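Local coordinates for ABC transporter (Caldanaerobius, PDB 4G68), which probably binds sugars released from xylan and hands them to the membrane part of an ABC importer in a thermophilic bacterium, at residues T54-K57 with E58-Q62; S229-Q233 with A234-A238; S291-K294 with G295-A299; D363-Q367 with S368-P372; I375-M378 with N379-A383. All blocks are in the same frame, centred on the assembly; numbering follows the deposited sequence.

Contact 1: T54-K57 with E58-Q62; sequences TKVK and EIIDQ
Lys57 and Asp61, one helical turn apart, form the salt bridge of this stretch, with NZ of Lys57 3.3 Å from OD1 of Asp61. Lys57 CG stands anti to the backbone N (chi1 -170°), and bends at chi2 and chi4 lead the chain forward along the helix to the next turn, so that its amine arrives beside the carboxylate at a slant. OD1 of Asp61 also lies 3.0 Å from the carbonyl oxygen of its partner, Lys57 O. That acceptor-acceptor approach is probably eased by the ammonium group close by. The Glu58 side chain lies against the preceding turn instead. Its CG rests 3.1 Å from Thr54 O, and its extended chain splits at the carboxylate: OE2 faces the methyl CG2 of Thr54 at 3.7 Å, while OE1 lies 3.6 Å from CD of Lys55. With Lys55 NZ 4.1 Å from Glu58 OE1, the two charges attract at most weakly, short of a salt bridge. Thr54 directs its hydroxyl elsewhere, to Glu50. On the inner side, Ile60 CG1 packs 3.2 Å from Val56 O, the acceptor of its own amide; that bond, Ile60 N to Val56 O, is 2.9 Å long and almost straight (N-H...O 176°). Helix 52-66 is the crossover of the beta-alpha-beta unit formed with strands 40-45 and 71-76. Ile60 meets Phe43, Val56 meets Asn45 and Glu74, and the flank carrying Lys55 and Ile59 packs on Met349 and Gln345 of helix 332-353.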
loop_
_atom_site.group_PDB
_atom_site.type_symbol
_atom_site.label_atom_id
_atom_site.label_comp_id
_atom_site.label_asym_id
_atom_site.label_seq_id
_atom_site.Cartn_x
_atom_site.Cartn_y
_atom_site.Cartn_z
ATOM N N THR C 54 -8.911 17.556 -1.492
ATOM C CA THR C 54 -9.055 18.953 -1.002
ATOM C C THR C 54 -7.776 19.399 -0.300
ATOM O O THR C 54 -7.291 20.517 -0.514
ATOM C CB THR C 54 -10.251 19.087 -0.009
ATOM O OG1 THR C 54 -11.486 18.754 -0.678
ATOM C CG2 THR C 54 -10.357 20.506 0.610
ATOM N N LYS C 55 -7.230 18.517 0.542
ATOM C CA LYS C 55 -5.968 18.822 1.223
ATOM C C LYS C 55 -4.759 19.069 0.312
ATOM O O LYS C 55 -3.929 19.977 0.578
ATOM C CB LYS C 55 -5.668 17.741 2.259
ATOM C CG LYS C 55 -6.772 17.665 3.299
ATOM C CD LYS C 55 -6.697 18.838 4.246
ATOM C CE LYS C 55 -5.719 18.492 5.329
ATOM N NZ LYS C 55 -5.486 19.699 6.143
ATOM N N VAL C 56 -4.676 18.266 -0.745
ATOM C CA VAL C 56 -3.535 18.333 -1.653
ATOM C C VAL C 56 -3.621 19.629 -2.447
ATOM O O VAL C 56 -2.604 20.334 -2.598
ATOM C CB VAL C 56 -3.461 17.100 -2.591
ATOM C CG1 VAL C 56 -2.331 17.249 -3.617
ATOM C CG2 VAL C 56 -3.188 15.875 -1.747
ATOM N N LYS C 57 -4.836 19.960 -2.883
ATOM C CA LYS C 57 -5.082 21.241 -3.569
ATOM C C LYS C 57 -4.615 22.428 -2.734
ATOM O O LYS C 57 -3.993 23.375 -3.271
ATOM C CB LYS C 57 -6.566 21.418 -3.954
ATOM C CG LYS C 57 -6.814 22.622 -4.868
ATOM C CD LYS C 57 -6.095 22.415 -6.195
ATOM C CE LYS C 57 -5.826 23.690 -6.983
ATOM N NZ LYS C 57 -6.872 24.755 -6.876
ATOM N N GLU C 58 -4.927 22.373 -1.430
ATOM C CA GLU C 58 -4.578 23.416 -0.474
ATOM C C GLU C 58 -3.055 23.556 -0.360
ATOM O O GLU C 58 -2.529 24.653 -0.428
ATOM C CB GLU C 58 -5.189 23.121 0.907
ATOM C CG GLU C 58 -6.725 23.150 0.921
ATOM C CD GLU C 58 -7.335 22.856 2.293
ATOM O OE1 GLU C 58 -6.641 22.326 3.195
ATOM O OE2 GLU C 58 -8.529 23.158 2.479
ATOM N N ILE C 59 -2.368 22.437 -0.168
ATOM C CA ILE C 59 -0.925 22.392 -0.168
ATOM C C ILE C 59 -0.348 23.058 -1.419
ATOM O O ILE C 59 0.517 23.925 -1.293
ATOM C CB ILE C 59 -0.372 20.951 -0.078
ATOM C CG1 ILE C 59 -0.707 20.321 1.272
ATOM C CG2 ILE C 59 1.139 20.988 -0.244
ATOM C CD1 ILE C 59 -0.534 18.818 1.311
ATOM N N ILE C 60 -0.810 22.659 -2.602
ATOM C CA ILE C 60 -0.418 23.313 -3.869
ATOM C C ILE C 60 -0.680 24.821 -3.785
ATOM O O ILE C 60 0.209 25.620 -4.110
ATOM C CB ILE C 60 -1.189 22.776 -5.116
ATOM C CG1 ILE C 60 -1.161 21.239 -5.299
ATOM C CG2 ILE C 60 -0.776 23.520 -6.386
ATOM C CD1 ILE C 60 0.158 20.536 -5.307
ATOM N N ASP C 61 -1.881 25.202 -3.345
ATOM C CA ASP C 61 -2.243 26.636 -3.280
ATOM C C ASP C 61 -1.261 27.432 -2.390
ATOM O O ASP C 61 -0.790 28.529 -2.775
ATOM C CB ASP C 61 -3.709 26.842 -2.857
ATOM C CG ASP C 61 -4.707 26.288 -3.875
ATOM O OD1 ASP C 61 -4.324 25.830 -4.991
ATOM O OD2 ASP C 61 -5.897 26.293 -3.532
ATOM N N GLN C 62 -0.917 26.879 -1.222
ATOM C CA GLN C 62 0.023 27.582 -0.369
ATOM C C GLN C 62 1.403 27.714 -1.040
ATOM O O GLN C 62 2.070 28.752 -0.917
ATOM C CB GLN C 62 0.157 26.937 1.000
ATOM C CG GLN C 62 0.910 27.869 1.942
ATOM C CD GLN C 62 1.137 27.307 3.329
ATOM O OE1 GLN C 62 0.188 26.877 4.021
ATOM N NE2 GLN C 62 2.413 27.331 3.758
#

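Contact 2: S229-Q233 with A234-A238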
loop_
_atom_site.group_PDB
_atom_site.type_symbol
_atom_site.label_atom_id
_atom_site.label_comp_id
_atom_site.label_asym_id
_atom_site.label_seq_id
_atom_site.Cartn_x
_atom_site.Cartn_y
_atom_site.Cartn_z
ATOM N N SER C 229 12.967 -20.894 -5.648
ATOM C CA SER C 229 11.821 -21.144 -6.504
ATOM C C SER C 229 10.520 -20.736 -5.776
ATOM O O SER C 229 10.395 -20.918 -4.552
ATOM C CB SER C 229 11.769 -22.627 -6.862
ATOM O OG SER C 229 10.582 -22.915 -7.555
ATOM N N PHE C 230 9.566 -20.210 -6.540
ATOM C CA PHE C 230 8.177 -19.980 -6.085
ATOM C C PHE C 230 7.396 -21.282 -5.812
ATOM O O PHE C 230 6.400 -21.308 -5.049
ATOM C CB PHE C 230 7.401 -19.187 -7.136
ATOM C CG PHE C 230 7.773 -17.742 -7.208
ATOM C CD1 PHE C 230 7.291 -16.840 -6.270
ATOM C CD2 PHE C 230 8.596 -17.283 -8.241
ATOM C CE1 PHE C 230 7.625 -15.483 -6.372
ATOM C CE2 PHE C 230 8.946 -15.934 -8.347
ATOM C CZ PHE C 230 8.457 -15.037 -7.400
ATOM N N ASP C 231 7.804 -22.350 -6.478
ATOM C CA ASP C 231 7.154 -23.644 -6.285
ATOM C C ASP C 231 7.762 -24.281 -5.019
ATOM O O ASP C 231 8.643 -25.125 -5.089
ATOM C CB ASP C 231 7.344 -24.541 -7.531
ATOM C CG ASP C 231 6.407 -25.747 -7.537
ATOM O OD1 ASP C 231 5.545 -25.861 -6.636
ATOM O OD2 ASP C 231 6.529 -26.606 -8.449
ATOM N N ASN C 232 7.300 -23.804 -3.864
ATOM C CA ASN C 232 7.794 -24.210 -2.567
ATOM C C ASN C 232 6.554 -24.392 -1.685
ATOM O O ASN C 232 5.585 -23.659 -1.817
ATOM C CB ASN C 232 8.704 -23.093 -2.042
ATOM C CG ASN C 232 9.154 -23.304 -0.607
ATOM O OD1 ASN C 232 8.330 -23.324 0.336
ATOM N ND2 ASN C 232 10.478 -23.437 -0.415
ATOM N N GLN C 233 6.589 -25.352 -0.769
ATOM C CA GLN C 233 5.386 -25.708 0.017
ATOM C C GLN C 233 4.760 -24.520 0.788
ATOM O O GLN C 233 3.501 -24.357 0.872
ATOM C CB GLN C 233 5.711 -26.832 1.012
ATOM C CG GLN C 233 4.477 -27.526 1.572
ATOM C CD GLN C 233 3.646 -28.151 0.474
ATOM O OE1 GLN C 233 2.459 -27.856 0.329
ATOM N NE2 GLN C 233 4.274 -29.010 -0.319
ATOM N N ALA C 234 5.642 -23.702 1.364
ATOM C CA ALA C 234 5.185 -22.548 2.134
ATOM C C ALA C 234 4.224 -21.697 1.326
ATOM O O ALA C 234 3.271 -21.206 1.899
ATOM C CB ALA C 234 6.357 -21.712 2.641
ATOM N N PHE C 235 4.515 -21.517 0.028
ATOM C CA PHE C 235 3.775 -20.623 -0.895
ATOM C C PHE C 235 2.532 -21.328 -1.430
ATOM O O PHE C 235 1.499 -20.701 -1.608
ATOM C CB PHE C 235 4.639 -20.198 -2.104
ATOM C CG PHE C 235 5.652 -19.110 -1.824
ATOM C CD1 PHE C 235 5.902 -18.635 -0.522
ATOM C CD2 PHE C 235 6.388 -18.562 -2.873
ATOM C CE1 PHE C 235 6.839 -17.626 -0.294
ATOM C CE2 PHE C 235 7.320 -17.532 -2.637
ATOM C CZ PHE C 235 7.543 -17.066 -1.371
ATOM N N THR C 236 2.651 -22.619 -1.739
ATOM C CA THR C 236 1.475 -23.425 -2.047
ATOM C C THR C 236 0.525 -23.377 -0.819
ATOM O O THR C 236 -0.650 -22.908 -0.935
ATOM C CB THR C 236 1.847 -24.879 -2.436
ATOM O OG1 THR C 236 2.932 -24.841 -3.367
ATOM C CG2 THR C 236 0.673 -25.593 -3.135
ATOM N N ASP C 237 1.054 -23.779 0.343
ATOM C CA ASP C 237 0.338 -23.709 1.633
ATOM C C ASP C 237 -0.335 -22.368 1.879
ATOM O O ASP C 237 -1.415 -22.359 2.424
ATOM C CB ASP C 237 1.242 -23.996 2.825
ATOM C CG ASP C 237 1.533 -25.500 3.035
ATOM O OD1 ASP C 237 0.910 -26.395 2.382
ATOM O OD2 ASP C 237 2.409 -25.765 3.906
ATOM N N ALA C 238 0.314 -21.247 1.503
ATOM C CA ALA C 238 -0.384 -19.936 1.514
ATOM C C ALA C 238 -1.590 -19.863 0.537
ATOM O O ALA C 238 -2.655 -19.322 0.871
ATOM C CB ALA C 238 0.592 -18.775 1.277
#
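Asn232 O receives two amides of the first helical turn, Thr236 N at 3.1 Å almost in line with the carbonyl bond and Phe235 N at 3.0 Å from 46° above the carbonyl plane. The side chain of Asn232, the N-cap, takes a third: OD1 accepts from Ala234 N at 2.9 Å, with the donor in the amide's carbonyl plane. CG anti to the backbone N (chi1 173°) is what brings OD1 forward over the helix start, where it also touches Ala234 CB at 3.4 Å. Before the cap, Ser229 OG accepts from Asp231 N in an ST turn. The apolar half belongs to two phenylalanines: CD1 of Phe230 lies 3.7 Å from CE2 of Phe235, the rings meeting at a slant, and CD2 of Phe235 approaches Phe230 O at 3.5 Å. Trp392 and Ala223 add to this packing around Phe235. Thr236 OG1 is hydrogen-bonded to Ser422 of helix 418-429, which lies against this loop. The chemistry thus divides: one asparagine serves Thr236 N through the first regular helical bond, and Ala234 N and Phe235 N, which have no regular acceptor before the helix, while the two buried phenylalanines hold loop to helix by apolar contact.

Contact 3: S291-K294 with G295-A299; sequences SLVK and GKIEA
Lys296 folds back over the turn that it closes, and each step of its chain can be followed against Val293 and Leu292. CB sits 3.3 Å from Val293 O and CG 3.7 Å from the same oxygen. With CG beside the backbone N (chi1 -53°) and the remaining torsions extended, the aliphatic chain then runs straight back along the peptide: CD passes 3.9 Å from Leu292 O, and CE and NZ both lie 3.7 Å from that oxygen. The charge is spent further off, in a salt bridge between NZ and Glu162. Replacing Lys296 by an alanine would probably leave Glu162 without its charged mate and take the methylenes away from Leu292 O, with only CB left beside Val293 O. The backbone beneath is a type II beta turn, Val293 to Lys296, closed by Lys296 N to Val293 O at 2.8 Å with the donor 44° out of the carbonyl plane. Gly295 holds the third position at positive phi (89°), where a side chain would clash with Lys294 O. Just upstream, Ser291 OG accepts from Val293 N in an ST turn. The turn leads into strand 297-300, which pairs antiparallel with strand 144-160, Glu298 bonding through its backbone to Ile159. On the buried side Ile297 slants across Val293: its CG1 lies 3.6 Å from Val293 CG2, and its CD1 is equally close to Val293 CB, while Phe267 and Tyr158 border the isoleucine.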
loop_
_atom_site.group_PDB
_atom_site.type_symbol
_atom_site.label_atom_id
_atom_site.label_comp_id
_atom_site.label_asym_id
_atom_site.label_seq_id
_atom_site.Cartn_x
_atom_site.Cartn_y
_atom_site.Cartn_z
ATOM N N SER C 291 -18.327 8.115 5.929
ATOM C CA SER C 291 -18.179 6.981 6.842
ATOM C C SER C 291 -19.175 6.983 8.004
ATOM O O SER C 291 -19.440 8.037 8.610
ATOM C CB SER C 291 -16.756 6.882 7.367
ATOM O OG SER C 291 -16.633 5.711 8.185
ATOM N N LEU C 292 -19.712 5.796 8.310
ATOM C CA LEU C 292 -20.558 5.529 9.475
ATOM C C LEU C 292 -19.868 4.699 10.557
ATOM O O LEU C 292 -20.500 4.253 11.560
ATOM C CB LEU C 292 -21.828 4.789 9.027
ATOM C CG LEU C 292 -22.614 5.520 7.935
ATOM C CD1 LEU C 292 -23.804 4.672 7.532
ATOM C CD2 LEU C 292 -23.056 6.887 8.439
ATOM N N VAL C 293 -18.589 4.434 10.355
ATOM C CA VAL C 293 -17.829 3.598 11.287
ATOM C C VAL C 293 -16.732 4.368 12.069
ATOM O O VAL C 293 -15.907 3.746 12.781
ATOM C CB VAL C 293 -17.210 2.350 10.584
ATOM C CG1 VAL C 293 -18.294 1.345 10.050
ATOM C CG2 VAL C 293 -16.131 2.728 9.539
ATOM N N LYS C 294 -16.642 5.686 11.913
ATOM C CA LYS C 294 -15.577 6.405 12.658
ATOM C C LYS C 294 -15.783 6.150 14.167
ATOM O O LYS C 294 -16.899 6.272 14.684
ATOM C CB LYS C 294 -15.575 7.891 12.303
ATOM C CG LYS C 294 -14.932 8.792 13.338
ATOM C CD LYS C 294 -13.663 9.393 12.786
ATOM C CE LYS C 294 -12.928 10.297 13.764
ATOM N NZ LYS C 294 -13.721 11.446 14.226
ATOM N N GLY C 295 -14.721 5.735 14.844
ATOM C CA GLY C 295 -14.761 5.425 16.289
ATOM C C GLY C 295 -15.144 3.977 16.574
ATOM O O GLY C 295 -14.944 3.496 17.671
ATOM N N LYS C 296 -15.619 3.264 15.555
ATOM C CA LYS C 296 -16.000 1.853 15.681
ATOM C C LYS C 296 -14.920 0.842 15.246
ATOM O O LYS C 296 -15.131 -0.386 15.362
ATOM C CB LYS C 296 -17.280 1.620 14.861
ATOM C CG LYS C 296 -18.357 2.589 15.251
ATOM C CD LYS C 296 -19.688 2.143 14.708
ATOM C CE LYS C 296 -20.771 3.138 15.093
ATOM N NZ LYS C 296 -22.061 2.680 14.486
ATOM N N ILE C 297 -13.799 1.366 14.737
ATOM C CA ILE C 297 -12.755 0.570 14.012
ATOM C C ILE C 297 -11.435 0.431 14.762
ATOM O O ILE C 297 -10.841 1.446 15.238
ATOM C CB ILE C 297 -12.408 1.171 12.602
ATOM C CG1 ILE C 297 -13.637 1.199 11.635
ATOM C CG2 ILE C 297 -11.082 0.556 12.023
ATOM C CD1 ILE C 297 -14.639 0.042 11.717
ATOM N N GLU C 298 -10.965 -0.821 14.836
ATOM C CA GLU C 298 -9.709 -1.201 15.485
ATOM C C GLU C 298 -8.772 -1.804 14.426
ATOM O O GLU C 298 -9.213 -2.628 13.587
ATOM C CB GLU C 298 -9.971 -2.266 16.540
ATOM C CG GLU C 298 -8.823 -2.475 17.489
ATOM C CD GLU C 298 -8.958 -3.749 18.318
ATOM O OE1 GLU C 298 -9.993 -4.448 18.186
ATOM O OE2 GLU C 298 -8.011 -4.048 19.071
ATOM N N ALA C 299 -7.507 -1.376 14.461
ATOM C CA ALA C 299 -6.433 -1.923 13.651
ATOM C C ALA C 299 -5.602 -2.942 14.468
ATOM O O ALA C 299 -5.084 -2.635 15.557
ATOM C CB ALA C 299 -5.507 -0.791 13.153
#

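Contact 4: D363-Q367 with S368-P372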
loop_
_atom_site.group_PDB
_atom_site.type_symbol
_atom_site.label_atom_id
_atom_site.label_comp_id
_atom_site.label_asym_id
_atom_site.label_seq_id
_atom_site.Cartn_x
_atom_site.Cartn_y
_atom_site.Cartn_z
ATOM N N ASP C 363 7.397 15.977 14.455
ATOM C CA ASP C 363 7.437 16.777 15.710
ATOM C C ASP C 363 6.661 18.090 15.598
ATOM O O ASP C 363 6.064 18.543 16.582
ATOM C CB ASP C 363 8.888 17.103 16.093
ATOM C CG ASP C 363 9.754 15.866 16.199
ATOM O OD1 ASP C 363 9.556 15.060 17.135
ATOM O OD2 ASP C 363 10.651 15.707 15.342
ATOM N N ASN C 364 6.658 18.695 14.402
ATOM C CA ASN C 364 5.840 19.889 14.154
ATOM C C ASN C 364 4.325 19.714 14.286
ATOM O O ASN C 364 3.615 20.739 14.300
ATOM C CB ASN C 364 6.146 20.525 12.787
ATOM C CG ASN C 364 5.963 19.534 11.595
ATOM O OD1 ASN C 364 5.357 19.864 10.608
ATOM N ND2 ASN C 364 6.561 18.373 11.679
ATOM N N ILE C 365 3.850 18.459 14.350
ATOM C CA ILE C 365 2.404 18.132 14.307
ATOM C C ILE C 365 1.835 17.918 15.713
ATOM O O ILE C 365 2.468 17.310 16.545
ATOM C CB ILE C 365 2.088 16.848 13.454
ATOM C CG1 ILE C 365 2.363 17.067 11.942
ATOM C CG2 ILE C 365 0.627 16.409 13.621
ATOM C CD1 ILE C 365 1.949 18.418 11.375
ATOM N N ASP C 366 0.617 18.413 15.945
ATOM C CA ASP C 366 -0.063 18.229 17.225
ATOM C C ASP C 366 -0.750 16.874 17.254
ATOM O O ASP C 366 -1.795 16.668 16.600
ATOM C CB ASP C 366 -1.070 19.361 17.414
ATOM C CG ASP C 366 -1.793 19.321 18.752
ATOM O OD1 ASP C 366 -1.468 18.545 19.674
ATOM O OD2 ASP C 366 -2.745 20.128 18.854
ATOM N N GLN C 367 -0.131 15.978 18.014
ATOM C CA GLN C 367 -0.560 14.611 18.234
ATOM C C GLN C 367 -2.055 14.474 18.580
ATOM O O GLN C 367 -2.660 13.476 18.240
ATOM C CB GLN C 367 0.348 13.969 19.298
ATOM C CG GLN C 367 0.056 12.520 19.709
ATOM C CD GLN C 367 0.677 11.459 18.786
ATOM O OE1 GLN C 367 0.083 10.398 18.580
ATOM N NE2 GLN C 367 1.885 11.724 18.267
ATOM N N SER C 368 -2.637 15.494 19.206
ATOM C CA SER C 368 -4.027 15.457 19.629
ATOM C C SER C 368 -5.000 15.611 18.428
ATOM O O SER C 368 -6.214 15.397 18.562
ATOM C CB SER C 368 -4.256 16.567 20.651
ATOM O OG SER C 368 -4.377 17.813 19.990
ATOM N N LYS C 369 -4.450 16.027 17.282
ATOM C CA LYS C 369 -5.181 16.165 16.027
ATOM C C LYS C 369 -5.152 14.870 15.182
ATOM O O LYS C 369 -5.942 14.691 14.257
ATOM C CB LYS C 369 -4.579 17.293 15.208
ATOM C CG LYS C 369 -5.536 17.960 14.240
ATOM C CD LYS C 369 -5.001 19.347 13.878
ATOM C CE LYS C 369 -5.647 19.928 12.636
ATOM N NZ LYS C 369 -5.338 19.097 11.449
ATOM N N VAL C 370 -4.252 13.969 15.505
ATOM C CA VAL C 370 -4.122 12.775 14.687
ATOM C C VAL C 370 -5.134 11.700 15.093
ATOM O O VAL C 370 -5.478 11.604 16.272
ATOM C CB VAL C 370 -2.673 12.270 14.658
ATOM C CG1 VAL C 370 -1.718 13.429 14.450
ATOM C CG2 VAL C 370 -2.306 11.525 15.901
ATOM N N ASP C 371 -5.630 10.932 14.115
ATOM C CA ASP C 371 -6.739 10.038 14.399
ATOM C C ASP C 371 -6.227 8.853 15.203
ATOM O O ASP C 371 -5.140 8.370 14.916
ATOM C CB ASP C 371 -7.451 9.590 13.118
ATOM C CG ASP C 371 -8.751 8.842 13.398
ATOM O OD1 ASP C 371 -9.847 9.447 13.319
ATOM O OD2 ASP C 371 -8.665 7.642 13.714
ATOM N N PRO C 372 -7.011 8.394 16.199
ATOM C CA PRO C 372 -6.578 7.271 17.010
ATOM C C PRO C 372 -6.219 6.037 16.212
ATOM O O PRO C 372 -5.301 5.331 16.602
ATOM C CB PRO C 372 -7.775 6.996 17.925
ATOM C CG PRO C 372 -8.402 8.338 18.106
ATOM C CD PRO C 372 -8.194 9.067 16.791
#
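The carboxylate of Asp366 has Ser368 on one face: OG lies 3.0 Å from OD1 and 3.1 Å from OD2, and both OG and Ser368 N stand well out of the carboxylate plane on that same side. The off-plane approach agrees with the weakness of these bonds, that from Ser368 N to Asp366 OD1 being 3.3 Å long. Asp366 CG, anti to its N (chi1 -177°), swings the group over the turn. The second flat group, the amide of Gln367, covers Val370: CG2 of Val370 lies under the OE1 end of one face, 3.8 Å from OE1 of Gln367, while NE2, at the other end, makes a weak hydrogen bond to Tyr351. The backbone makes two overlapping type I turns. Lys369 N reaches Asp366 O at 2.8 Å, and Val370 N reaches Gln367 O at 3.2 Å. CG2 of Val370 closes in on Gln367 O, and its other methyl, CG1, meets Ile365 CG2 at 3.9 Å. Were Val370 a glycine, the Gln367 amide and the Ile365 methyl would probably both lose the group they pack on, opening a gap under the turn. The loop runs from strand 357-358 to helix 372-382, whose start Asp371 caps through a bond to Leu373 N. Ile365 and Lys369 lie on Leu352 of helix 332-353, whereas Val370 bridges from Tyr351 of that helix to Ile375 of the next.

Contact 5: I375-M378 with N379-A383; sequences IQIM and NNIVA
Ile377 and Ile381 are the buried residues of the contact and form its tight side, through backbone bonds and the surrounding strands more than through each other. Ile377 O takes two amides, Ile381 N at 2.9 Å and Val382 N at 3.2 Å. A chi2 of 92°, off the staggered positions, sets the methyl CD1 of Ile381 beside Ile377 CA and O, 3.9 Å from each, rather than against the Ile377 side chain, whose CG2 it approaches only to 4.5 Å. Ala299, Val156 and Ala154 of the neighbouring strands pack on the two isoleucines. Helix 372-382 widens here into a pi-type turn: Val382 N bonds to the carbonyl five residues back, and so does Ala383 N, to Met378 O at 2.7 Å, just as the chain leaves helical angles. Such a turn fits one extra residue into the coil at its C-terminal end. Along the flank facing strand 297-300, Asn380 crosses Gln376 at a slant, their amide planes 39° apart, and CG of Gln376 lies 3.4 Å from ND2 of Asn380. That ND2 has its chief partner outside the helix, donating to Ala299 O, which ties the amide to the strand. The opposite character appears at Asn379, on the solvent side. Its side chain runs next to that of Ile375, pointing the same way, with ND2 3.6 Å from the methyl CG2 of Ile375. CG of Asn379 sits 3.3 Å from Ile375 O, the acceptor of its own backbone amide; beyond that bond, the Asn379 side chain meets Ile375 by packing.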
loop_
_atom_site.group_PDB
_atom_site.type_symbol
_atom_site.label_atom_id
_atom_site.label_comp_id
_atom_site.label_asym_id
_atom_site.label_seq_id
_atom_site.Cartn_x
_atom_site.Cartn_y
_atom_site.Cartn_z
ATOM N N ILE C 375 -2.589 6.258 14.965
ATOM C CA ILE C 375 -1.719 5.952 16.100
ATOM C C ILE C 375 -1.718 4.438 16.366
ATOM O O ILE C 375 -0.656 3.778 16.613
ATOM C CB ILE C 375 -2.241 6.683 17.346
ATOM C CG1 ILE C 375 -2.119 8.191 17.131
ATOM C CG2 ILE C 375 -1.439 6.317 18.592
ATOM C CD1 ILE C 375 -2.912 9.038 18.094
ATOM N N GLN C 376 -2.900 3.870 16.291
ATOM C CA GLN C 376 -3.054 2.426 16.542
ATOM C C GLN C 376 -2.257 1.560 15.541
ATOM O O GLN C 376 -1.559 0.597 15.941
ATOM C CB GLN C 376 -4.532 2.025 16.642
ATOM C CG GLN C 376 -4.683 0.698 17.403
ATOM C CD GLN C 376 -6.112 0.213 17.523
ATOM O OE1 GLN C 376 -6.534 -0.293 18.585
ATOM N NE2 GLN C 376 -6.873 0.399 16.456
ATOM N N ILE C 377 -2.372 1.926 14.253
ATOM C CA ILE C 377 -1.599 1.316 13.204
ATOM C C ILE C 377 -0.134 1.388 13.617
ATOM O O ILE C 377 0.516 0.359 13.680
ATOM C CB ILE C 377 -1.866 1.896 11.787
ATOM C CG1 ILE C 377 -3.262 1.476 11.303
ATOM C CG2 ILE C 377 -0.826 1.332 10.809
ATOM C CD1 ILE C 377 -3.788 2.208 10.053
ATOM N N MET C 378 0.384 2.584 13.908
ATOM C CA MET C 378 1.746 2.689 14.442
ATOM C C MET C 378 2.044 1.688 15.588
ATOM O O MET C 378 2.997 0.887 15.501
ATOM C CB MET C 378 2.012 4.112 14.897
ATOM C CG MET C 378 2.461 5.013 13.770
ATOM S SD MET C 378 2.931 6.675 14.350
ATOM C CE MET C 378 4.348 6.380 15.244
ATOM N N ASN C 379 1.200 1.713 16.619
ATOM C CA ASN C 379 1.331 0.869 17.830
ATOM C C ASN C 379 1.077 -0.648 17.717
ATOM O O ASN C 379 1.875 -1.464 18.196
ATOM C CB ASN C 379 0.392 1.437 18.895
ATOM C CG ASN C 379 0.860 2.776 19.398
ATOM O OD1 ASN C 379 1.984 3.219 19.082
ATOM N ND2 ASN C 379 0.025 3.420 20.194
ATOM N N ASN C 380 -0.064 -1.016 17.169
ATOM C CA ASN C 380 -0.383 -2.429 16.959
ATOM C C ASN C 380 0.350 -3.089 15.807
ATOM O O ASN C 380 0.465 -4.314 15.823
ATOM C CB ASN C 380 -1.872 -2.635 16.787
ATOM C CG ASN C 380 -2.651 -2.331 18.071
ATOM O OD1 ASN C 380 -2.072 -1.878 19.091
ATOM N ND2 ASN C 380 -3.981 -2.530 18.013
ATOM N N ILE C 381 0.838 -2.324 14.813
ATOM C CA ILE C 381 1.474 -2.949 13.642
ATOM C C ILE C 381 2.937 -2.583 13.435
ATOM O O ILE C 381 3.834 -3.473 13.361
ATOM C CB ILE C 381 0.695 -2.702 12.288
ATOM C CG1 ILE C 381 -0.652 -3.422 12.272
ATOM C CG2 ILE C 381 1.488 -3.274 11.114
ATOM C CD1 ILE C 381 -1.807 -2.594 12.765
ATOM N N VAL C 382 3.195 -1.290 13.298
ATOM C CA VAL C 382 4.528 -0.933 12.899
ATOM C C VAL C 382 5.586 -1.066 14.036
ATOM O O VAL C 382 6.637 -1.656 13.827
ATOM C CB VAL C 382 4.568 0.429 12.178
ATOM C CG1 VAL C 382 5.975 0.670 11.653
ATOM C CG2 VAL C 382 3.601 0.438 10.990
ATOM N N ALA C 383 5.265 -0.537 15.218
ATOM C CA ALA C 383 6.196 -0.516 16.381
ATOM C C ALA C 383 6.786 -1.898 16.738
ATOM O O ALA C 383 6.063 -2.890 16.812
ATOM C CB ALA C 383 5.485 0.095 17.592
#

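Overall arrangement
All five contacts are local and follow one another in series along the chain; none nests or crosses. Contact 1 joins turns of the crossover helix between two parallel strands. Contact 2 closes the start of helix 233-248, on the opposite side of the chain's centre, the two centres about 46 Å apart. Contact 3 turns the chain into strand 297-300, contact 4 coils the loop leading to helix 372-382, and contact 5 lies on that helix. These last three touch: Lys294 CE packs on Asp371 OD1 at 3.2 Å, Ala299 CB on Ile377 CG1, and Val370 CG2 on Ile375 CD1. They tie strand, loop and helix together, and the loop's nearest atoms come within about 5 Å of contact 1.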